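Local coordinates for protein leucine aminopeptidase 2, chloroplastic (Streptomyces sp. BC16019, PDB 5LHJ) that is a manganese-binding aminopeptidase of the M17 family that takes part in bottromycin maturation, probably by removing unsubstituted N-terminal residues from peptides, at residues E409-L414 with T482-R487; L389-D394 with P457-D462; A35-A40 with A107-L112. All coordinates share one frame; numbering follows the deposited sequence.

Contact 1: residues E409-L414 with T482-R487; sequences ESFCRL and TGFAVR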
# COMPACT_ATOMS: atom_id res chain seq x y z
N GLU A 409 19.06 29.37 12.76
CA GLU A 409 18.26 28.14 12.76
C GLU A 409 16.79 28.52 12.60
O GLU A 409 16.32 29.49 13.21
CB GLU A 409 18.49 27.33 14.03
CG GLU A 409 19.95 26.94 14.20
CD GLU A 409 20.21 25.89 15.26
OE1 GLU A 409 19.92 26.13 16.46
OE2 GLU A 409 20.76 24.81 14.91
N SER A 410 16.07 27.77 11.78
CA SER A 410 14.68 28.09 11.44
C SER A 410 13.68 27.37 12.35
O SER A 410 13.67 26.14 12.43
CB SER A 410 14.43 27.72 9.98
OG SER A 410 13.09 27.98 9.62
N PHE A 411 12.85 28.17 13.04
CA PHE A 411 11.72 27.68 13.83
C PHE A 411 10.43 28.39 13.46
O PHE A 411 10.46 29.55 13.07
CB PHE A 411 11.97 27.91 15.32
CG PHE A 411 12.82 26.87 15.96
CD1 PHE A 411 14.20 27.02 16.00
CD2 PHE A 411 12.25 25.74 16.54
CE1 PHE A 411 14.99 26.05 16.60
CE2 PHE A 411 13.04 24.77 17.14
CZ PHE A 411 14.41 24.93 17.17
N CYS A 412 9.32 27.68 13.60
CA CYS A 412 7.99 28.22 13.44
C CYS A 412 7.21 27.94 14.72
O CYS A 412 7.14 26.79 15.13
CB CYS A 412 7.27 27.54 12.27
SG CYS A 412 5.59 28.16 12.03
N ARG A 413 6.63 28.98 15.33
CA ARG A 413 5.73 28.76 16.46
C ARG A 413 4.40 28.18 16.00
O ARG A 413 3.74 28.74 15.11
CB ARG A 413 5.48 30.06 17.23
CG ARG A 413 4.79 29.81 18.57
CD ARG A 413 4.41 31.10 19.23
NE ARG A 413 3.80 30.89 20.53
CZ ARG A 413 3.36 31.86 21.31
NH1 ARG A 413 3.47 33.14 20.94
NH2 ARG A 413 2.80 31.56 22.48
N LEU A 414 3.99 27.06 16.58
CA LEU A 414 2.66 26.51 16.35
C LEU A 414 1.80 26.67 17.60
O LEU A 414 2.32 26.68 18.71
CB LEU A 414 2.77 25.04 15.93
CG LEU A 414 3.51 24.78 14.62
CD1 LEU A 414 3.55 23.28 14.35
CD2 LEU A 414 2.87 25.51 13.45
N THR A 482 22.94 16.88 12.29
CA THR A 482 23.18 18.30 12.07
C THR A 482 23.55 19.08 13.34
O THR A 482 24.16 20.16 13.25
CB THR A 482 21.94 18.99 11.50
OG1 THR A 482 20.86 18.86 12.42
CG2 THR A 482 21.54 18.38 10.17
N GLY A 483 23.21 18.55 14.52
CA GLY A 483 23.34 19.30 15.76
C GLY A 483 22.35 20.45 15.88
O GLY A 483 22.57 21.40 16.64
N PHE A 484 21.24 20.36 15.13
CA PHE A 484 20.20 21.38 15.15
C PHE A 484 19.71 21.63 16.58
O PHE A 484 19.54 20.68 17.36
CB PHE A 484 19.02 20.95 14.28
CG PHE A 484 17.99 22.03 14.08
CD1 PHE A 484 18.15 22.98 13.08
CD2 PHE A 484 16.85 22.09 14.87
CE1 PHE A 484 17.19 23.96 12.87
CE2 PHE A 484 15.89 23.08 14.68
CZ PHE A 484 16.08 24.01 13.67
N ALA A 485 19.52 22.91 16.89
CA ALA A 485 19.02 23.47 18.15
C ALA A 485 20.08 23.75 19.22
O ALA A 485 19.80 24.46 20.18
CB ALA A 485 17.87 22.65 18.73
N VAL A 486 21.30 23.23 19.05
CA VAL A 486 22.38 23.53 19.99
C VAL A 486 22.60 25.05 20.08
O VAL A 486 22.58 25.62 21.18
CB VAL A 486 23.71 22.82 19.63
CG1 VAL A 486 24.85 23.32 20.52
CG2 VAL A 486 23.56 21.31 19.79
N ARG A 487 22.77 25.69 18.94
CA ARG A 487 23.06 27.11 18.94
C ARG A 487 21.85 27.97 19.33
O ARG A 487 22.02 28.99 20.02
CB ARG A 487 23.70 27.52 17.62
CG ARG A 487 25.16 27.08 17.60
CD ARG A 487 25.82 27.33 16.27
NE ARG A 487 25.27 26.37 15.33
CZ ARG A 487 24.68 26.63 14.17
NH1 ARG A 487 24.63 27.86 13.65
NH2 ARG A 487 24.20 25.61 13.48
O HOH W 1 23.00 24.29 16.31

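Contact 2: residues L389-D394 with P457-D462; sequences LFTPDD and PWAHLD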
# COMPACT_ATOMS: atom_id res chain seq x y z
N LEU A 389 8.04 25.22 17.41
CA LEU A 389 8.12 25.78 18.78
C LEU A 389 6.71 25.88 19.36
O LEU A 389 5.83 26.46 18.73
CB LEU A 389 8.74 27.18 18.74
CG LEU A 389 8.60 28.05 19.99
CD1 LEU A 389 9.32 27.45 21.19
CD2 LEU A 389 9.13 29.45 19.71
N PHE A 390 6.52 25.35 20.56
CA PHE A 390 5.26 25.50 21.31
C PHE A 390 5.54 26.12 22.67
O PHE A 390 6.45 25.69 23.37
CB PHE A 390 4.61 24.16 21.55
CG PHE A 390 4.07 23.50 20.32
CD1 PHE A 390 4.88 22.68 19.54
CD2 PHE A 390 2.73 23.65 19.96
CE1 PHE A 390 4.38 22.04 18.41
CE2 PHE A 390 2.23 23.02 18.83
CZ PHE A 390 3.05 22.21 18.05
N THR A 391 4.73 27.12 23.04
CA THR A 391 4.74 27.64 24.42
C THR A 391 3.49 28.48 24.64
O THR A 391 3.07 29.18 23.72
CB THR A 391 5.99 28.50 24.74
OG1 THR A 391 5.90 29.03 26.07
CG2 THR A 391 6.16 29.63 23.77
N PRO A 392 2.90 28.43 25.85
CA PRO A 392 1.81 29.37 26.15
C PRO A 392 2.27 30.80 26.48
O PRO A 392 1.43 31.69 26.56
CB PRO A 392 1.12 28.74 27.35
CG PRO A 392 2.14 27.90 28.00
CD PRO A 392 3.12 27.47 26.95
N ASP A 393 3.58 30.99 26.68
CA ASP A 393 4.16 32.25 27.13
C ASP A 393 4.70 33.03 25.92
O ASP A 393 5.72 32.66 25.34
CB ASP A 393 5.26 31.91 28.13
CG ASP A 393 5.84 33.12 28.85
OD1 ASP A 393 6.15 34.15 28.22
OD2 ASP A 393 6.03 33.00 30.08
N ASP A 394 3.99 34.09 25.53
CA ASP A 394 4.40 34.91 24.39
C ASP A 394 5.80 35.50 24.55
O ASP A 394 6.57 35.54 23.58
CB ASP A 394 3.38 36.03 24.13
CG ASP A 394 2.06 35.53 23.55
OD1 ASP A 394 1.98 34.38 23.05
OD2 ASP A 394 1.08 36.31 23.58
N PRO A 457 6.70 28.31 33.61
CA PRO A 457 6.84 28.61 32.19
C PRO A 457 7.56 27.49 31.45
O PRO A 457 8.52 26.91 31.98
CB PRO A 457 7.68 29.89 32.16
CG PRO A 457 7.45 30.52 33.48
CD PRO A 457 7.22 29.41 34.46
N TRP A 458 7.08 27.18 30.25
CA TRP A 458 7.56 26.01 29.52
C TRP A 458 7.52 26.26 28.02
O TRP A 458 6.62 26.92 27.52
CB TRP A 458 6.70 24.80 29.90
CG TRP A 458 6.71 23.62 28.95
CD1 TRP A 458 7.68 22.65 28.84
CD2 TRP A 458 5.69 23.29 28.01
NE1 TRP A 458 7.32 21.74 27.87
CE2 TRP A 458 6.09 22.11 27.36
CE3 TRP A 458 4.47 23.88 27.66
CZ2 TRP A 458 5.31 21.51 26.37
CZ3 TRP A 458 3.70 23.28 26.65
CH2 TRP A 458 4.13 22.12 26.03
N ALA A 459 8.53 25.72 27.34
CA ALA A 459 8.56 25.67 25.88
C ALA A 459 8.98 24.28 25.42
O ALA A 459 9.75 23.59 26.09
CB ALA A 459 9.51 26.72 25.31
N HIS A 460 8.46 23.89 24.26
CA HIS A 460 8.71 22.58 23.65
C HIS A 460 9.22 22.81 22.22
O HIS A 460 8.57 23.52 21.44
CB HIS A 460 7.41 21.77 23.69
CG HIS A 460 7.34 20.64 22.70
ND1 HIS A 460 8.26 19.60 22.68
CD2 HIS A 460 6.44 20.37 21.73
CE1 HIS A 460 7.93 18.76 21.72
NE2 HIS A 460 6.82 19.19 21.14
N LEU A 461 10.37 22.21 21.91
CA LEU A 461 10.96 22.29 20.57
C LEU A 461 10.89 20.92 19.91
O LEU A 461 11.52 19.98 20.39
CB LEU A 461 12.42 22.73 20.66
CG LEU A 461 12.77 24.04 21.36
CD1 LEU A 461 14.24 24.42 21.13
CD2 LEU A 461 11.89 25.15 20.88
N ASP A 462 10.11 20.80 18.84
CA ASP A 462 9.99 19.54 18.10
C ASP A 462 10.90 19.65 16.88
O ASP A 462 10.62 20.42 15.97
CB ASP A 462 8.53 19.28 17.71
CG ASP A 462 8.29 17.88 17.12
OD1 ASP A 462 9.25 17.15 16.75
OD2 ASP A 462 7.10 17.51 17.02

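Contact 3: residues A35-A40 with A107-L112; sequences AADVVA and ARTLRL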
# COMPACT_ATOMS: atom_id res chain seq x y z
N ALA A 35 53.39 31.06 7.30
CA ALA A 35 52.52 31.72 6.27
C ALA A 35 51.29 30.87 5.95
O ALA A 35 51.34 29.63 6.00
CB ALA A 35 53.31 32.00 5.00
N ALA A 36 50.19 31.54 5.62
CA ALA A 36 48.98 30.86 5.19
C ALA A 36 49.21 30.29 3.79
O ALA A 36 49.73 30.98 2.92
CB ALA A 36 47.80 31.82 5.21
N ASP A 37 48.85 29.03 3.59
CA ASP A 37 48.87 28.46 2.25
C ASP A 37 47.72 29.04 1.45
O ASP A 37 47.87 29.24 0.25
CB ASP A 37 48.73 26.94 2.30
CG ASP A 37 49.87 26.28 3.04
OD1 ASP A 37 51.02 26.77 2.94
OD2 ASP A 37 49.61 25.28 3.74
N VAL A 38 46.59 29.29 2.12
CA VAL A 38 45.39 29.85 1.49
C VAL A 38 44.85 31.01 2.33
O VAL A 38 44.80 30.94 3.57
CB VAL A 38 44.28 28.78 1.33
CG1 VAL A 38 43.05 29.36 0.63
CG2 VAL A 38 44.80 27.58 0.57
N VAL A 39 44.47 32.09 1.65
CA VAL A 39 43.79 33.23 2.26
C VAL A 39 42.45 33.42 1.56
O VAL A 39 42.40 33.50 0.33
CB VAL A 39 44.61 34.52 2.10
CG1 VAL A 39 43.84 35.73 2.63
CG2 VAL A 39 45.95 34.39 2.82
N ALA A 40 41.37 33.50 2.34
CA ALA A 40 40.03 33.72 1.82
C ALA A 40 39.60 35.17 2.04
O ALA A 40 39.50 35.61 3.19
CB ALA A 40 39.04 32.79 2.48
N ALA A 107 45.73 22.23 1.38
CA ALA A 107 46.50 23.22 2.14
C ALA A 107 46.63 22.82 3.60
O ALA A 107 45.73 22.20 4.16
CB ALA A 107 45.84 24.58 2.04
N ARG A 108 47.75 23.18 4.21
CA ARG A 108 47.97 22.95 5.63
C ARG A 108 47.38 24.06 6.48
O ARG A 108 46.95 23.80 7.61
CB ARG A 108 49.47 22.84 5.95
CG ARG A 108 50.22 21.72 5.25
CD ARG A 108 51.65 21.68 5.76
NE ARG A 108 52.48 20.70 5.06
CZ ARG A 108 53.78 20.50 5.28
NH1 ARG A 108 54.44 21.22 6.20
NH2 ARG A 108 54.43 19.57 4.58
N THR A 109 47.40 25.29 5.97
CA THR A 109 46.96 26.46 6.75
C THR A 109 46.04 27.37 5.93
O THR A 109 46.31 27.64 4.76
CB THR A 109 48.18 27.27 7.24
OG1 THR A 109 48.96 27.66 6.11
CG2 THR A 109 49.06 26.43 8.15
N LEU A 110 44.94 27.81 6.56
CA LEU A 110 43.94 28.68 5.94
C LEU A 110 43.68 29.89 6.83
O LEU A 110 43.41 29.73 8.02
CB LEU A 110 42.62 27.91 5.73
CG LEU A 110 41.38 28.72 5.35
CD1 LEU A 110 41.55 29.39 4.00
CD2 LEU A 110 40.16 27.82 5.38
N ARG A 111 43.77 31.09 6.27
CA ARG A 111 43.40 32.32 6.98
C ARG A 111 42.14 32.88 6.33
O ARG A 111 42.16 33.19 5.13
CB ARG A 111 44.51 33.37 6.95
CG ARG A 111 44.24 34.51 7.92
CD ARG A 111 45.31 35.59 7.89
NE ARG A 111 45.16 36.48 6.73
CZ ARG A 111 46.09 36.74 5.81
NH1 ARG A 111 47.32 36.20 5.87
NH2 ARG A 111 45.81 37.58 4.82
N LEU A 112 41.06 32.99 7.10
CA LEU A 112 39.83 33.61 6.65
C LEU A 112 39.86 35.10 7.00
O LEU A 112 39.89 35.46 8.19
CB LEU A 112 38.62 32.96 7.35
CG LEU A 112 38.56 31.44 7.20
CD1 LEU A 112 37.44 30.87 8.06
CD2 LEU A 112 38.39 31.05 5.75

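Contact 1: residues E409-L414 with T482-R487
E409, in the loop leading to strand 410-413, meets F484, A485 and R487 at the turn that leads into helix 486-498, in the catalytic domain of this M17 peptidase. That turn is a type II beta turn from G483 to V486, and G483 takes a positive phi there; A485 stands at the N-cap position. From CB outward, E409 first touches a ring: CB lies 3.8 Å from F484 CE1. With CG anti to the carbonyl carbon (chi1 -59°) and the chain extended beyond it, CD then rides over one face of the F484 ring, offset toward its rim. At the tip, OE2 accepts from A485 N at 3.0 Å, on its syn side though well out of the carboxylate plane. The same oxygen receives a water, at 2.7 Å, that also donates to G483 O and accepts from R487 N. E409 OE1 hydrogen-bonds to T488 OG1, the residue after R487. A glutamate suits this place because its long arm brings a negative charge to the N-terminal end of helix 486-498, where A485 N-H binds it directly and R487 N-H through the water, which would probably stabilise the charge. The R487 guanidinium adds only a long salt bridge, charge without a directed N-H, with NH2 3.8 Å from E409 OE2. On the strand side, F411 and F484 reach toward each other tip to tip, their planes 36° apart. F411 also brings CZ toward the A485 methyl, which approaches at the ring edge. On the F484 ring, S410 O sits at the edge and in plane, 3.4 Å from CZ.

Contact 2: residues L389-D394 with P457-D462
L389 and F390 pair antiparallel with L461 and H460, and the two N-to-C directions lie 171° apart. F390 and H460 form a hydrogen-bonded pair, with F390 N to H460 O at 2.9 Å and H460 N to F390 O at 2.8 Å; L389 and L461 form the neighbouring non-hydrogen-bonded pair. Past the strand end the ladder gives way to a side chain. T391 has OG1 anti to the backbone N (chi1 177°), from where it donates to W458 O at 2.7 Å, tilted 26° from the carbonyl plane, while accepting from D393 N in an ST turn. A threonine hydroxyl can do both, joining the turn to the strand as D393 caps helix 394-407 through L396 N. On the face of L389 and L461 the two leucines run side by side, CD1 of L389 a tight 3.5 Å from CD2 of L461, and helix 394-407 covers L389 through L401. The other face carries F390 and H460, also side by side. Their rings are near parallel but slid apart, meeting at F390 CD1 and H460 CD2, 3.5 Å apart; A445 of helix 440-449 packs on both. D370 receives H460 ND1 on one oxygen and W458 NE1 on the other, so these two buried N-H groups share one carboxylate. P392 crosses W458 at about a right angle, CD 3.9 Å from CE3. This is an antiparallel pairing of strands 386-390 and 458-462 inside the mixed central sheet of the M17 catalytic domain, with the H460 side chain about 8 Å from that of K261, a known manganese ligand of this protein, though this chain holds no metal here.

Contact 3: residues A35-A40 with A107-L112
D37 grips the start of strand 109-112 with one carboxylate oxygen: OD2 accepts from R108 N at 2.8 Å through its anti lone pair and from T109 N at 3.1 Å from above the carboxylate plane. T109 answers across the contact. Its OG1, set between the backbone N and the carbonyl carbon (chi1 57°), accepts from D37 N at 2.9 Å and donates to a lone pair of A35 O. Aspartate and threonine suit the place because their short side chains put acceptor and hydroxyl close to neighbouring backbone groups. Beyond them strands 38-43 and 109-112, parallel neighbours in the mixed sheet of the N-terminal domain, bond from V38 N to T109 O, R111 N to V38 O and A40 N to R111 O. On the face of V38, L110, A40 and L112, CG2 of V38 lies a tight 3.5 Å from A107 CB, CG1 reaches L110 CD1, and the A40 methyl meets L112 CD2 at 3.8 Å. On the other face R111 is bent at chi3, and one face of its guanidinium lies over V39 CG2, offset toward the rim, while NE forms a salt bridge with D113 OD1. Directed side-chain bonds thus fix the register at the strand starts, while aliphatic contacts pack the face toward helix 90-102.

How the contacts relate
Contacts 1 and 2 are buried within the catalytic domain and share a sheet, since strand 386-390 lies between strands 410-413 and 458-462. They touch directly: R413 of contact 1 makes a salt bridge with D394 and a probable hydrogen bond to T391 O of contact 2. Contact 3 stands apart in the N-terminal domain, its centre about 32 Å from that of contact 1 and 44 Å from that of contact 2, and is only partly buried. Contacts 2 and 3 are both strand ladders, one antiparallel and one parallel, whereas contact 1 joins strand to helix start through a carboxylate, a water and aromatic rings.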